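Local coordinates for protein bacteriocin (Pseudomonas syringae pv. tomato, PDB 4FZL) that is a truncated bacteriocin that degrades lipid II, a cell-wall precursor, probably by a phosphatase-like activity, and binds a calcium ion, at residues I66-D69 with I70-Q74; Q75-E78 with N79-K82; V6-V9 with L10-G14. All blocks are in the same frame, centred on the assembly; numbering follows the deposited sequence. Where two conformers were deposited one is given.

Interaction 1: I66-D69 with I70-Q74; sequences IATD and IGRSQ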
ATOM      1  N   ILE A  66     -17.512  -6.959   8.047  1.00 20.93           N
ATOM      2  CA  ILE A  66     -17.565  -5.580   8.533  1.00 20.73           C
ATOM      3  C   ILE A  66     -18.922  -4.945   8.145  1.00 21.03           C
ATOM      4  O   ILE A  66     -19.590  -4.286   8.961  1.00 21.03           O
ATOM      5  CB  ILE A  66     -16.429  -4.817   7.869  1.00 23.47           C
ATOM      6  CG1 ILE A  66     -15.101  -5.282   8.434  1.00 23.83           C
ATOM      7  CG2 ILE A  66     -16.562  -3.348   8.173  1.00 23.10           C
ATOM      8  CD1 ILE A  66     -13.922  -5.012   7.506  1.00 25.20           C
ATOM      9  N   ALA A  67     -19.374  -5.182   6.919  1.00 21.64           N
ATOM     10  CA  ALA A  67     -20.674  -4.596   6.494  1.00 21.01           C
ATOM     11  C   ALA A  67     -21.785  -5.166   7.351  1.00 20.33           C
ATOM     12  O   ALA A  67     -22.708  -4.448   7.739  1.00 21.44           O
ATOM     13  CB  ALA A  67     -20.941  -4.867   5.030  1.00 21.99           C
ATOM     14  N   THR A  68     -21.708  -6.459   7.622  1.00 20.26           N
ATOM     15  CA  THR A  68     -22.697  -7.115   8.444  1.00 21.35           C
ATOM     16  C   THR A  68     -22.718  -6.532   9.867  1.00 21.37           C
ATOM     17  O   THR A  68     -23.797  -6.289  10.483  1.00 23.09           O
ATOM     18  CB  THR A  68     -22.542  -8.657   8.411  1.00 21.85           C
ATOM     19  OG1 THR A  68     -22.639  -9.103   7.070  1.00 23.09           O
ATOM     20  CG2 THR A  68     -23.572  -9.338   9.325  1.00 24.95           C
ATOM     21  N   ASP A  69     -21.539  -6.264  10.394  1.00 21.29           N
ATOM     22  CA  ASP A  69     -21.467  -5.669  11.722  1.00 22.35           C
ATOM     23  C   ASP A  69     -22.013  -4.253  11.772  1.00 19.62           C
ATOM     24  O   ASP A  69     -22.738  -3.861  12.725  1.00 25.58           O
ATOM     25  CB  ASP A  69     -20.061  -5.799  12.276  1.00 26.11           C
ATOM     26  CG  ASP A  69     -20.049  -5.639  13.794  1.00 42.24           C
ATOM     27  OD1 ASP A  69     -20.774  -6.407  14.494  1.00 45.17           O
ATOM     28  OD2 ASP A  69     -19.347  -4.734  14.270  1.00 67.83           O
ATOM     29  N   ILE A  70     -21.709  -3.471  10.728  1.00 21.27           N
ATOM     30  CA  ILE A  70     -22.288  -2.111  10.619  1.00 22.61           C
ATOM     31  C   ILE A  70     -23.838  -2.249  10.635  1.00 23.31           C
ATOM     32  O   ILE A  70     -24.548  -1.433  11.221  1.00 24.52           O
ATOM     33  CB  ILE A  70     -21.779  -1.388   9.353  1.00 22.23           C
ATOM     34  CG1 ILE A  70     -20.272  -1.024   9.481  1.00 22.44           C
ATOM     35  CG2 ILE A  70     -22.548  -0.059   9.100  1.00 26.14           C
ATOM     36  CD1 ILE A  70     -19.637  -0.558   8.170  1.00 25.08           C
ATOM     37  N   GLY A  71     -24.314  -3.269   9.934  1.00 25.42           N
ATOM     38  CA  GLY A  71     -25.728  -3.627   9.862  1.00 21.25           C
ATOM     39  C   GLY A  71     -26.438  -3.976  11.149  1.00 21.98           C
ATOM     40  O   GLY A  71     -27.675  -4.056  11.203  1.00 27.51           O
ATOM     41  N   ARG A  72     -25.696  -4.192  12.205  1.00 24.13           N
ATOM     42  CA  ARG A  72     -26.330  -4.451  13.520  1.00 25.61           C
ATOM     43  C   ARG A  72     -26.858  -3.153  14.201  1.00 26.32           C
ATOM     44  O   ARG A  72     -27.604  -3.211  15.173  1.00 33.58           O
ATOM     45  CB  ARG A  72     -25.335  -5.224  14.465  1.00 27.16           C
ATOM     46  CG  ARG A  72     -25.007  -6.641  13.912  1.00 34.96           C
ATOM     47  CD  ARG A  72     -24.112  -7.572  14.697  1.00 46.37           C
ATOM     48  NE  ARG A  72     -24.115  -8.927  14.054  1.00 56.25           N
ATOM     49  CZ  ARG A  72     -23.108  -9.472  13.340  1.00 47.71           C
ATOM     50  NH1 ARG A  72     -21.954  -8.815  13.185  1.00 46.82           N
ATOM     51  NH2 ARG A  72     -23.238 -10.677  12.761  1.00 42.48           N
ATOM     52  N   SER A  73     -26.421  -2.000  13.708  1.00 25.61           N
ATOM     53  CA  SER A  73     -26.836  -0.703  14.222  0.50 24.88           C
ATOM     54  C   SER A  73     -28.060  -0.225  13.470  1.00 25.70           C
ATOM     55  O   SER A  73     -28.180  -0.505  12.262  1.00 23.69           O
ATOM     56  CB  SER A  73     -25.727   0.304  13.971  0.50 25.72           C
ATOM     57  OG  SER A  73     -26.151   1.587  14.388  0.50 25.80           O
ATOM     58  N   GLN A  74     -28.949   0.497  14.143  1.00 26.14           N
ATOM     59  CA  GLN A  74     -30.040   1.163  13.428  1.00 27.18           C
ATOM     60  C   GLN A  74     -29.635   2.548  12.940  1.00 22.68           C
ATOM     61  O   GLN A  74     -30.423   3.162  12.162  1.00 31.51           O
ATOM     62  CB  GLN A  74     -31.288   1.285  14.290  1.00 39.02           C
ATOM     63  CG  GLN A  74     -31.979  -0.051  14.497  1.00 49.47           C
ATOM     64  CD  GLN A  74     -33.484  -0.056  14.186  1.00 80.21           C
ATOM     65  OE1 GLN A  74     -34.236  -0.744  14.875  1.00 89.57           O
ATOM     66  NE2 GLN A  74     -33.925   0.691  13.145  1.00 81.65           N
TER
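I70 N and G71 N reach back four residues, to I66 O at 2.9 Å and A67 O at 3.0 Å respectively, whereas R72 N tightens the winding by bonding to D69 O three residues back. That last donor stands above the carbonyl plane of D69 and not on a lone pair. On the solvent side D69 and R72 form a salt bridge, with D69 OD1 at 3.0 Å from R72 NH1. With CG anti to the backbone N (chi1 -161°), the carboxylate of D69 leans along the helix toward the arginine. OD1 offers its anti lone pair and lies near the guanidinium plane, yet the two flat groups are turned 53° against each other, so one oxygen does the work and also brushes R72 CD at 3.5 Å. The methyl of T68 then lies over one guanidinium face, CG2 being 3.7 Å from R72 NH2; its hydroxyl is turned the other way, to N64 O. The bridge and this methyl together probably restrain the rotation of the guanidinium. On the buried side, I70 CG1 rests 3.4 Å from I66 O, and I70 CD1 meets I66 CG2 more loosely at 4.2 Å. These two isoleucines also pack against T45 of helix 37-54. Beyond them S73 N bonds to I70 O. The whole is a helix C-terminus unwinding through a type I beta turn, I70 to S73, with an acid and an arginine spaced three residues apart on its outer surface.

Interaction 2: Q75-E78 with N79-K82; sequences QINE and NIIK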
ATOM      1  N   GLN A  75     -28.467   3.039  13.344  1.00 21.18           N
ATOM      2  CA  GLN A  75     -28.048   4.351  12.897  1.00 21.63           C
ATOM      3  C   GLN A  75     -27.472   4.309  11.454  1.00 21.79           C
ATOM      4  O   GLN A  75     -27.106   3.237  10.948  1.00 25.56           O
ATOM      5  CB  GLN A  75     -26.992   4.864  13.824  1.00 23.74           C
ATOM      6  CG  GLN A  75     -27.511   5.307  15.281  1.00 20.63           C
ATOM      7  CD  GLN A  75     -26.593   6.086  16.111  1.00 27.54           C
ATOM      8  OE1 GLN A  75     -25.445   5.806  16.095  1.00 37.09           O
ATOM      9  NE2 GLN A  75     -27.036   7.240  16.602  1.00 34.27           N
ATOM     10  N   ILE A  76     -27.457   5.486  10.822  1.00 21.00           N
ATOM     11  CA  ILE A  76     -27.018   5.645   9.454  1.00 21.86           C
ATOM     12  C   ILE A  76     -25.987   6.764   9.245  1.00 22.57           C
ATOM     13  O   ILE A  76     -25.658   7.104   8.146  1.00 26.85           O
ATOM     14  CB  ILE A  76     -28.181   5.820   8.455  1.00 23.82           C
ATOM     15  CG1 ILE A  76     -29.012   7.075   8.817  1.00 22.57           C
ATOM     16  CG2 ILE A  76     -29.085   4.547   8.372  1.00 27.20           C
ATOM     17  CD1 ILE A  76     -30.037   7.487   7.749  1.00 28.00           C
ATOM     18  N   ASN A  77     -25.435   7.245  10.340  1.00 22.98           N
ATOM     19  CA  ASN A  77     -24.471   8.334  10.225  1.00 20.77           C
ATOM     20  C   ASN A  77     -23.070   7.864   9.866  1.00 24.00           C
ATOM     21  O   ASN A  77     -22.768   6.680   9.891  1.00 24.12           O
ATOM     22  CB  ASN A  77     -24.388   9.181  11.515  1.00 23.72           C
ATOM     23  CG  ASN A  77     -23.880   8.356  12.689  1.00 24.26           C
ATOM     24  OD1 ASN A  77     -22.688   8.132  12.839  1.00 28.26           O
ATOM     25  ND2 ASN A  77     -24.805   7.937  13.568  1.00 25.42           N
ATOM     26  N   GLU A  78     -22.184   8.797   9.554  1.00 23.03           N
ATOM     27  CA  GLU A  78     -20.825   8.426   9.074  1.00 24.19           C
ATOM     28  C   GLU A  78     -19.906   7.747  10.094  1.00 24.72           C
ATOM     29  O   GLU A  78     -18.899   7.147   9.707  1.00 28.50           O
ATOM     30  CB  GLU A  78     -20.078   9.617   8.443  1.00 27.64           C
ATOM     31  CG  GLU A  78     -19.814  10.696   9.459  1.00 36.91           C
ATOM     32  CD  GLU A  78     -19.426  12.041   8.807  1.00 47.80           C
ATOM     33  OE1 GLU A  78     -20.281  12.954   8.639  1.00 77.31           O
ATOM     34  OE2 GLU A  78     -18.269  12.146   8.415  1.00 52.63           O
ATOM     35  N   ASN A  79     -20.276   7.820  11.382  1.00 23.93           N
ATOM     36  CA  ASN A  79     -19.548   7.201  12.478  1.00 22.68           C
ATOM     37  C   ASN A  79     -20.035   5.816  12.885  1.00 21.92           C
ATOM     38  O   ASN A  79     -19.561   5.288  13.877  1.00 27.45           O
ATOM     39  CB  ASN A  79     -19.518   8.160  13.687  1.00 28.14           C
ATOM     40  CG  ASN A  79     -18.846   9.418  13.347  1.00 38.18           C
ATOM     41  OD1 ASN A  79     -19.319  10.517  13.641  1.00 52.04           O
ATOM     42  ND2 ASN A  79     -17.763   9.283  12.645  1.00 32.33           N
ATOM     43  N   ILE A  80     -20.868   5.192  12.056  1.00 23.87           N
ATOM     44  CA  ILE A  80     -21.261   3.822  12.342  1.00 22.67           C
ATOM     45  C   ILE A  80     -20.150   2.811  12.120  1.00 23.58           C
ATOM     46  O   ILE A  80     -20.269   1.666  12.517  1.00 23.53           O
ATOM     47  CB  ILE A  80     -22.527   3.374  11.572  1.00 20.94           C
ATOM     48  CG1 ILE A  80     -22.350   3.477  10.038  1.00 22.97           C
ATOM     49  CG2 ILE A  80     -23.730   4.198  12.051  1.00 26.12           C
ATOM     50  CD1 ILE A  80     -23.604   3.213   9.234  1.00 25.08           C
ATOM     51  N   ILE A  81     -19.076   3.268  11.500  1.00 21.80           N
ATOM     52  CA  ILE A  81     -17.824   2.586  11.516  1.00 21.08           C
ATOM     53  C   ILE A  81     -16.811   3.684  11.827  1.00 20.82           C
ATOM     54  O   ILE A  81     -16.829   4.782  11.215  1.00 24.30           O
ATOM     55  CB  ILE A  81     -17.485   1.863  10.236  1.00 20.78           C
ATOM     56  CG1 ILE A  81     -16.067   1.259  10.273  1.00 24.47           C
ATOM     57  CG2 ILE A  81     -17.644   2.823   9.008  1.00 22.86           C
ATOM     58  CD1 ILE A  81     -15.811   0.283   9.164  1.00 21.67           C
ATOM     59  N   LYS A  82     -15.938   3.415  12.808  1.00 27.11           N
ATOM     60  CA  LYS A  82     -14.857   4.337  13.232  1.00 27.96           C
ATOM     61  C   LYS A  82     -13.521   3.875  12.709  1.00 30.06           C
ATOM     62  O   LYS A  82     -13.254   2.726  12.684  1.00 35.42           O
ATOM     63  CB  LYS A  82     -14.868   4.504  14.743  1.00 36.04           C
ATOM     64  CG  LYS A  82     -16.091   5.327  15.188  1.00 45.83           C
ATOM     65  CD  LYS A  82     -16.263   5.385  16.691  1.00 63.03           C
ATOM     66  CE  LYS A  82     -17.437   6.297  17.043  1.00 74.18           C
ATOM     67  NZ  LYS A  82     -18.088   5.947  18.342  1.00 85.97           N
TER
HETATM   68  O   HOH W   1     -22.105  10.465  15.130  1.00 54.14           O
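N77 and N79 meet where the side chain of N77 reaches forward to the backbone of N79. From CB, its CG swings between the backbone N and the carbonyl carbon (chi1 64°), which bends the amide forward along the chain. OD1 then accepts N79 N at 2.8 Å in a bent bond (137° at the hydrogen), the donor tilted 17° from the amide carbonyl plane, and touches N79 CB at 3.3 Å. A water donates to the same OD1, weakly, and to N79 OD1, tying the two amides together. At the other branch, ND2 gives a weak bond to Q75 OE1, 3.4 Å away. N77 is thus the first residue of an Asx turn, and its backbone repeats the embrace one residue further on: N77 O accepts I80 N at 3.2 Å, closing a beta turn. I80 lies against that carbonyl, CG1 3.2 Å from N77 O, while its other branch, CG2, packs on Q75 CB at 3.8 Å. The loop lies over three helices: I80 packs on I70 of helix 59-70 and V6 of helix 5-12, I81 on V41 and T45 of helix 37-54, and K44 of that last helix bonds to both E78 O and I81 O.

Interaction 3: V6-V9 with L10-G14; sequences VATV and LLLQG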
ATOM      1  N   VAL A   6     -27.440   1.702   5.000  1.00 21.00           N
ATOM      2  CA  VAL A   6     -26.037   1.834   4.642  1.00 22.30           C
ATOM      3  C   VAL A   6     -25.402   0.473   4.540  1.00 20.29           C
ATOM      4  O   VAL A   6     -24.716   0.179   3.501  1.00 24.08           O
ATOM      5  CB  VAL A   6     -25.249   2.750   5.610  1.00 26.88           C
ATOM      6  CG1 VAL A   6     -23.733   2.866   5.295  1.00 22.84           C
ATOM      7  CG2 VAL A   6     -25.888   4.168   5.664  1.00 27.76           C
ATOM      8  N   ALA A   7     -25.633  -0.389   5.536  1.00 24.53           N
ATOM      9  CA  ALA A   7     -25.086  -1.744   5.467  1.00 24.51           C
ATOM     10  C   ALA A   7     -25.674  -2.522   4.259  1.00 20.84           C
ATOM     11  O   ALA A   7     -24.973  -3.346   3.601  1.00 23.87           O
ATOM     12  CB  ALA A   7     -25.339  -2.524   6.768  1.00 25.40           C
ATOM     13  N   THR A   8     -26.988  -2.361   3.991  1.00 20.70           N
ATOM     14  CA  THR A   8     -27.608  -2.981   2.853  1.00 22.43           C
ATOM     15  C   THR A   8     -26.912  -2.694   1.518  1.00 21.47           C
ATOM     16  O   THR A   8     -26.606  -3.629   0.735  1.00 24.86           O
ATOM     17  CB  THR A   8     -29.102  -2.640   2.815  1.00 27.78           C
ATOM     18  OG1 THR A   8     -29.716  -3.112   4.014  1.00 30.47           O
ATOM     19  CG2 THR A   8     -29.807  -3.290   1.594  1.00 27.97           C
ATOM     20  N   VAL A   9     -26.600  -1.429   1.305  1.00 21.53           N
ATOM     21  CA  VAL A   9     -25.895  -0.977   0.118  1.00 23.16           C
ATOM     22  C   VAL A   9     -24.462  -1.546   0.114  1.00 21.49           C
ATOM     23  O   VAL A   9     -23.995  -2.084  -0.898  1.00 24.88           O
ATOM     24  CB  VAL A   9     -25.902   0.554   0.010  1.00 24.31           C
ATOM     25  CG1 VAL A   9     -24.770   1.132  -0.957  1.00 25.43           C
ATOM     26  CG2 VAL A   9     -27.342   1.000  -0.349  1.00 26.78           C
ATOM     27  N   LEU A  10     -23.797  -1.527   1.256  1.00 22.37           N
ATOM     28  CA  LEU A  10     -22.458  -2.130   1.269  1.00 22.35           C
ATOM     29  C   LEU A  10     -22.519  -3.589   0.764  1.00 20.90           C
ATOM     30  O   LEU A  10     -21.645  -3.985  -0.002  1.00 22.97           O
ATOM     31  CB  LEU A  10     -21.771  -2.069   2.640  1.00 24.26           C
ATOM     32  CG  LEU A  10     -21.416  -0.730   3.203  1.00 23.12           C
ATOM     33  CD1 LEU A  10     -20.935  -0.776   4.711  1.00 26.60           C
ATOM     34  CD2 LEU A  10     -20.269  -0.067   2.341  1.00 30.23           C
ATOM     35  N   LEU A  11     -23.423  -4.388   1.321  1.00 21.51           N
ATOM     36  CA  LEU A  11     -23.475  -5.796   0.952  1.00 25.57           C
ATOM     37  C   LEU A  11     -23.835  -5.940  -0.503  1.00 23.36           C
ATOM     38  O   LEU A  11     -23.204  -6.715  -1.158  1.00 25.32           O
ATOM     39  CB  LEU A  11     -24.459  -6.575   1.810  1.00 23.41           C
ATOM     40  CG  LEU A  11     -23.896  -6.744   3.240  1.00 26.81           C
ATOM     41  CD1 LEU A  11     -24.946  -7.417   4.150  1.00 27.58           C
ATOM     42  CD2 LEU A  11     -22.672  -7.691   3.184  1.00 28.85           C
ATOM     43  N   LEU A  12     -24.790  -5.148  -1.001  1.00 21.84           N
ATOM     44  CA  LEU A  12     -25.136  -5.152  -2.442  1.00 22.52           C
ATOM     45  C   LEU A  12     -23.940  -4.813  -3.360  1.00 25.41           C
ATOM     46  O   LEU A  12     -23.815  -5.403  -4.457  1.00 27.85           O
ATOM     47  CB  LEU A  12     -26.268  -4.168  -2.770  1.00 26.99           C
ATOM     48  CG  LEU A  12     -27.686  -4.648  -2.456  1.00 38.76           C
ATOM     49  CD1 LEU A  12     -28.701  -3.510  -2.597  1.00 42.71           C
ATOM     50  CD2 LEU A  12     -28.152  -5.809  -3.320  1.00 31.38           C
ATOM     51  N   GLN A  13     -23.066  -3.913  -2.892  1.00 24.20           N
ATOM     52  CA  GLN A  13     -21.934  -3.455  -3.674  1.00 23.18           C
ATOM     53  C   GLN A  13     -20.678  -4.338  -3.483  1.00 23.97           C
ATOM     54  O   GLN A  13     -19.642  -4.086  -4.078  1.00 22.16           O
ATOM     55  CB  GLN A  13     -21.583  -2.097  -3.235  1.00 23.03           C
ATOM     56  CG  GLN A  13     -22.606  -0.979  -3.401  1.00 30.23           C
ATOM     57  CD  GLN A  13     -22.406  -0.189  -4.660  1.00 38.26           C
ATOM     58  OE1 GLN A  13     -21.928   0.987  -4.622  1.00 36.24           O
ATOM     59  NE2 GLN A  13     -22.666  -0.832  -5.779  1.00 34.05           N
ATOM     60  N   GLY A  14     -20.768  -5.408  -2.684  1.00 22.78           N
ATOM     61  CA  GLY A  14     -19.593  -6.251  -2.462  1.00 23.13           C
ATOM     62  C   GLY A  14     -18.968  -6.871  -3.714  1.00 21.88           C
ATOM     63  O   GLY A  14     -17.707  -6.900  -3.809  1.00 24.86           O
TER
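V9 sets CG1 anti to its backbone N (chi1 161°) and Q13 sets CG anti to its carbonyl carbon (chi1 -62°), and the two side chains run side by side, pointing the same way. V9 CG1 meets Q13 CG at 3.9 Å, and Q13 CG also sits tightly on V9 O at 3.1 Å. The carbonyl beneath is already engaged, since V9 O accepts Q13 N at 2.9 Å, the last of four successive i to i+4 bonds that begin with L10 N to V6 O. The leucines between follow one pattern: each places CG over the oxygen four residues back, L10 CG lying 3.4 Å from V6 O and L12 CG 3.5 Å from T8 O. T8 adds a looser touch, its CG2 to L12 CD1 at 4.3 Å, while its hydroxyl bonds to N4 O. L10 presses on A67 and I70 of helix 59-70 and on T45 of helix 37-54, and its carbonyl oxygen takes a hydrogen bond from Y63. L11 reaches N64 and A67 of helix 59-70, and V9 lies against Q38 of helix 37-54. Helix 5-12 thus packs against these two helices, and Q13, just past its end, touches T25 and Q29 of helix 22-33; L12 is exposed.

How the interactions relate
I70 of interaction 1 joins the other two: its CG2 lies 3.4 Å from I80 CD1 of interaction 2, and its CD1 3.7 Å from L10 CD1 of interaction 3. Interactions 1 and 3 also pack closely where the chain lacks bulk, G71 CA lying 3.3 Å from A7 CB. Interactions 2 and 3, with centres about 14 Å apart, meet more loosely, I80 CD1 being 4.0 Å from V6 CG1. The centre of interaction 1 is about 9 Å from that of interaction 2 and about 10 Å from that of interaction 3. All three lie in the helical part, away from the calcium site of L165, N167 and D195.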